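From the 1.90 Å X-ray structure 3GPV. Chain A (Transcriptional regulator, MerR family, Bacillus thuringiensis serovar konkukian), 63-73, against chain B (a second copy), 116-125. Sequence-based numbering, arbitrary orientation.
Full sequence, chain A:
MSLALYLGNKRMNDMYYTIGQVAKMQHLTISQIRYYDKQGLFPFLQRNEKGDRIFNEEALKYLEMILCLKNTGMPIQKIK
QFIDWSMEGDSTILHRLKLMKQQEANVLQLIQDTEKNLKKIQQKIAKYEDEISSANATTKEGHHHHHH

Chain A, residues 63-73: LEMILCLKNTG
Chain B 116-125: KNLKKIQQKI

Two helices from two copies of a MerR-family regulator cross with their axes 9.8 Å apart at closest approach and their N-to-C directions at 126°, nearer antiparallel than parallel. Chain A is already helical at Leu A63 and remains so through Lys A70; a type I turn spans Lys A70 to Gly A73, closed by Gly A73 N to Lys A70 O at 3.2 Å; Gly A73, at phi/psi 80/10, has the positive phi that favours glycine. Chain B is helical throughout, with phi/psi near -64/-40. The register is set by Cys A68 CA over Asn B117 CA at 5.6 Å and Met A65 CA over Lys B120 CA at 7.4 Å, so chain A runs forward as chain B runs back. Together the stretches bury 436 Å².

The closest backbone approach falls at Cys A68, whose small side chain points toward chain B with chi1 t (177°). This sets SG 3.5 Å from both Asn B117 O and Asn B117 OD1, and 4.0 Å from Lys B120 CB. Ile B121, chi1 m and chi2 p, brings CD1 into the same pocket; its modelled 2.8 Å to Cys A68 SG is a clash, as is the 2.8 Å between Asn B117 O and Ile B121 CD1, so the fine packing here is uncertain.

Asn B117, buried and pointing toward chain A, has chi1 -77° and chi2 -44°. Its CB packs 3.6 Å from Thr A72 CG2, while the amide reaches two bridging waters: ND2 donates to one at 3.1 Å, which donates to Asn A71 O at 2.9 Å, and OD1 accepts from another at 2.7 Å, which also donates to Asn A71 OD1 at 3.2 Å. An amide suits this place because it offers both a donor and an acceptor. Asn A71, chi1 m and chi2 161°, lies close enough for its CB to sit 3.9 Å from Asn B117 ND2. Thr A72, chi1 p (50°), turns OG1 back to its own backbone, 2.8 Å from Cys A68 O and 3.1 Å from Leu A69 O, and leaves CG2 for Asn B117.

At the other end, selenomethionine Met A65 starts sideways but curls through t, p, p (-177°, 59°, 68°), carrying CE to 3.8 Å from Lys B120 O and 3.5 Å from Lys B124 CE. The long flexible chain covers the gap where the backbones are farther apart. Lys B124, t, p, p, t, meets it with its aliphatic portion.

Lys B120, m, t, t, t, is extended and crosses the carboxylate end of Glu A64, which is t, t with chi3 60°. Glu A64 OE2 lies 3.6 Å from Lys B120 CE and 4.2 Å from Lys B120 NZ, near in charge but beyond a salt bridge. Instead, Lys B120 NZ donates at 2.6 Å to a water that donates to Glu A64 O at 2.8 Å. No clear direct hydrogen bond spans the stretches; packing and three water bridges join them.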

# COMPACT_ATOMS: atom_id res chain seq x y z
N LEU A 63 8.86 -11.55 12.91
CA LEU A 63 8.70 -11.55 11.46
C LEU A 63 7.27 -11.22 11.06
O LEU A 63 7.04 -10.45 10.13
CB LEU A 63 9.08 -12.91 10.89
CG LEU A 63 8.78 -13.07 9.39
CD1 LEU A 63 9.58 -12.09 8.57
CD2 LEU A 63 9.11 -14.48 8.97
N GLU A 64 6.31 -11.84 11.75
CA GLU A 64 4.89 -11.61 11.51
C GLU A 64 4.58 -10.12 11.60
O GLU A 64 3.91 -9.55 10.75
CB GLU A 64 4.04 -12.37 12.54
CG GLU A 64 2.54 -12.10 12.41
CD GLU A 64 1.71 -12.76 13.51
OE1 GLU A 64 1.93 -12.46 14.71
OE2 GLU A 64 0.82 -13.58 13.17
N MSE A 65 5.05 -9.49 12.67
CA MSE A 65 4.79 -8.07 12.85
C MSE A 65 5.49 -7.22 11.82
O MSE A 65 4.93 -6.26 11.31
CB MSE A 65 5.16 -7.62 14.27
CG MSE A 65 4.82 -6.14 14.51
SE MSE A 65 2.90 -5.74 14.27
CE MSE A 65 2.34 -6.76 15.82
N ILE A 66 6.71 -7.59 11.47
CA ILE A 66 7.47 -6.83 10.49
C ILE A 66 6.70 -6.79 9.19
O ILE A 66 6.50 -5.73 8.62
CB ILE A 66 8.88 -7.42 10.31
CG1 ILE A 66 9.66 -7.21 11.62
CG2 ILE A 66 9.55 -6.79 9.09
CD1 ILE A 66 10.93 -8.01 11.73
N LEU A 67 6.20 -7.95 8.76
CA LEU A 67 5.45 -8.00 7.52
C LEU A 67 4.14 -7.22 7.68
O LEU A 67 3.71 -6.52 6.76
CB LEU A 67 5.18 -9.46 7.14
CG LEU A 67 6.47 -10.22 6.78
CD1 LEU A 67 6.19 -11.70 6.56
CD2 LEU A 67 7.08 -9.59 5.53
N CYS A 68 3.53 -7.35 8.84
CA CYS A 68 2.28 -6.65 9.11
C CYS A 68 2.48 -5.13 8.94
O CYS A 68 1.73 -4.45 8.23
CB CYS A 68 1.82 -6.95 10.53
SG CYS A 68 0.32 -6.06 10.99
N LEU A 69 3.49 -4.61 9.61
CA LEU A 69 3.76 -3.19 9.55
C LEU A 69 4.17 -2.79 8.14
O LEU A 69 3.79 -1.72 7.66
CB LEU A 69 4.84 -2.82 10.56
CG LEU A 69 4.43 -3.08 12.02
CD1 LEU A 69 5.64 -2.98 12.93
CD2 LEU A 69 3.34 -2.09 12.45
N LYS A 70 4.94 -3.63 7.48
CA LYS A 70 5.36 -3.32 6.13
C LYS A 70 4.14 -3.28 5.21
O LYS A 70 3.97 -2.35 4.42
CB LYS A 70 6.37 -4.35 5.62
CG LYS A 70 6.96 -4.00 4.28
CD LYS A 70 8.04 -4.97 3.86
CE LYS A 70 8.73 -4.49 2.58
NZ LYS A 70 7.81 -4.40 1.41
N ASN A 71 3.26 -4.27 5.37
CA ASN A 71 2.07 -4.36 4.55
C ASN A 71 0.99 -3.34 4.90
O ASN A 71 -0.05 -3.29 4.24
CB ASN A 71 1.51 -5.78 4.63
CG ASN A 71 2.44 -6.80 3.98
OD1 ASN A 71 2.35 -8.00 4.25
ND2 ASN A 71 3.33 -6.33 3.12
N THR A 72 1.22 -2.54 5.94
CA THR A 72 0.27 -1.52 6.32
C THR A 72 0.89 -0.14 6.15
O THR A 72 0.46 0.82 6.77
CB THR A 72 -0.27 -1.71 7.76
OG1 THR A 72 0.82 -1.88 8.68
CG2 THR A 72 -1.18 -2.91 7.83
N GLY A 73 1.93 -0.07 5.31
CA GLY A 73 2.58 1.19 5.00
C GLY A 73 3.59 1.84 5.93
O GLY A 73 3.96 2.99 5.69
N LYS B 116 -7.05 -8.23 8.63
CA LYS B 116 -6.23 -9.26 9.27
C LYS B 116 -5.02 -8.62 9.95
O LYS B 116 -4.63 -9.01 11.05
CB LYS B 116 -5.79 -10.31 8.26
CG LYS B 116 -4.75 -11.27 8.84
CD LYS B 116 -4.91 -12.71 8.40
CE LYS B 116 -5.11 -12.83 6.90
NZ LYS B 116 -6.51 -12.54 6.50
N ASN B 117 -4.43 -7.63 9.28
CA ASN B 117 -3.28 -6.93 9.84
C ASN B 117 -3.71 -6.11 11.05
O ASN B 117 -3.00 -6.07 12.06
CB ASN B 117 -2.61 -6.05 8.76
CG ASN B 117 -1.76 -6.89 7.80
OD1 ASN B 117 -1.04 -7.77 8.25
ND2 ASN B 117 -1.84 -6.64 6.51
N LEU B 118 -4.88 -5.50 10.96
CA LEU B 118 -5.42 -4.70 12.06
C LEU B 118 -5.53 -5.58 13.32
O LEU B 118 -5.27 -5.13 14.43
CB LEU B 118 -6.81 -4.16 11.70
CG LEU B 118 -7.52 -3.35 12.78
CD1 LEU B 118 -6.66 -2.13 13.20
CD2 LEU B 118 -8.87 -2.88 12.26
N LYS B 119 -5.92 -6.83 13.12
CA LYS B 119 -6.06 -7.77 14.23
C LYS B 119 -4.71 -8.04 14.90
O LYS B 119 -4.60 -8.13 16.12
CB LYS B 119 -6.69 -9.07 13.72
CG LYS B 119 -7.03 -10.08 14.81
CD LYS B 119 -7.66 -11.37 14.25
CE LYS B 119 -7.88 -12.41 15.37
NZ LYS B 119 -8.45 -13.70 14.86
N LYS B 120 -3.66 -8.16 14.09
CA LYS B 120 -2.34 -8.41 14.63
C LYS B 120 -1.85 -7.21 15.45
O LYS B 120 -1.32 -7.38 16.54
CB LYS B 120 -1.37 -8.72 13.49
CG LYS B 120 -1.68 -10.03 12.79
CD LYS B 120 -0.88 -10.19 11.52
CE LYS B 120 -1.13 -11.55 10.88
NZ LYS B 120 -0.38 -11.66 9.60
N ILE B 121 -2.04 -6.00 14.93
CA ILE B 121 -1.63 -4.79 15.64
C ILE B 121 -2.37 -4.68 16.97
O ILE B 121 -1.79 -4.31 17.97
CB ILE B 121 -1.92 -3.47 14.84
CG1 ILE B 121 -0.89 -3.24 13.74
CG2 ILE B 121 -1.83 -2.26 15.78
CD1 ILE B 121 -1.01 -4.16 12.63
N GLN B 122 -3.66 -4.99 16.95
CA GLN B 122 -4.50 -4.91 18.15
C GLN B 122 -4.07 -5.93 19.20
O GLN B 122 -4.05 -5.63 20.40
CB GLN B 122 -5.97 -5.11 17.77
CG GLN B 122 -6.52 -4.02 16.84
CD GLN B 122 -8.03 -4.12 16.64
OE1 GLN B 122 -8.56 -5.19 16.36
NE2 GLN B 122 -8.73 -3.00 16.76
N GLN B 123 -3.71 -7.13 18.77
CA GLN B 123 -3.26 -8.16 19.70
C GLN B 123 -1.97 -7.67 20.38
O GLN B 123 -1.77 -7.86 21.57
CB GLN B 123 -2.98 -9.47 18.95
CG GLN B 123 -2.59 -10.66 19.84
CD GLN B 123 -3.64 -10.98 20.90
OE1 GLN B 123 -3.70 -10.34 21.95
NE2 GLN B 123 -4.49 -11.97 20.63
N LYS B 124 -1.09 -7.03 19.61
CA LYS B 124 0.16 -6.53 20.16
C LYS B 124 -0.16 -5.46 21.19
O LYS B 124 0.51 -5.35 22.21
CB LYS B 124 1.02 -5.94 19.04
CG LYS B 124 2.41 -5.50 19.49
CD LYS B 124 3.24 -6.65 20.04
CE LYS B 124 3.52 -7.68 18.98
NZ LYS B 124 4.36 -8.80 19.47
N ILE B 125 -1.20 -4.67 20.92
CA ILE B 125 -1.61 -3.62 21.84
C ILE B 125 -2.08 -4.24 23.14
O ILE B 125 -1.68 -3.81 24.22
CB ILE B 125 -2.73 -2.75 21.22
CG1 ILE B 125 -2.14 -1.86 20.12
CG2 ILE B 125 -3.40 -1.90 22.31
CD1 ILE B 125 -3.17 -1.12 19.29
O HOH W 1 1.94 -10.57 9.02
O HOH W 2 -2.77 -4.25 4.73
O HOH W 3 1.01 -9.03 6.93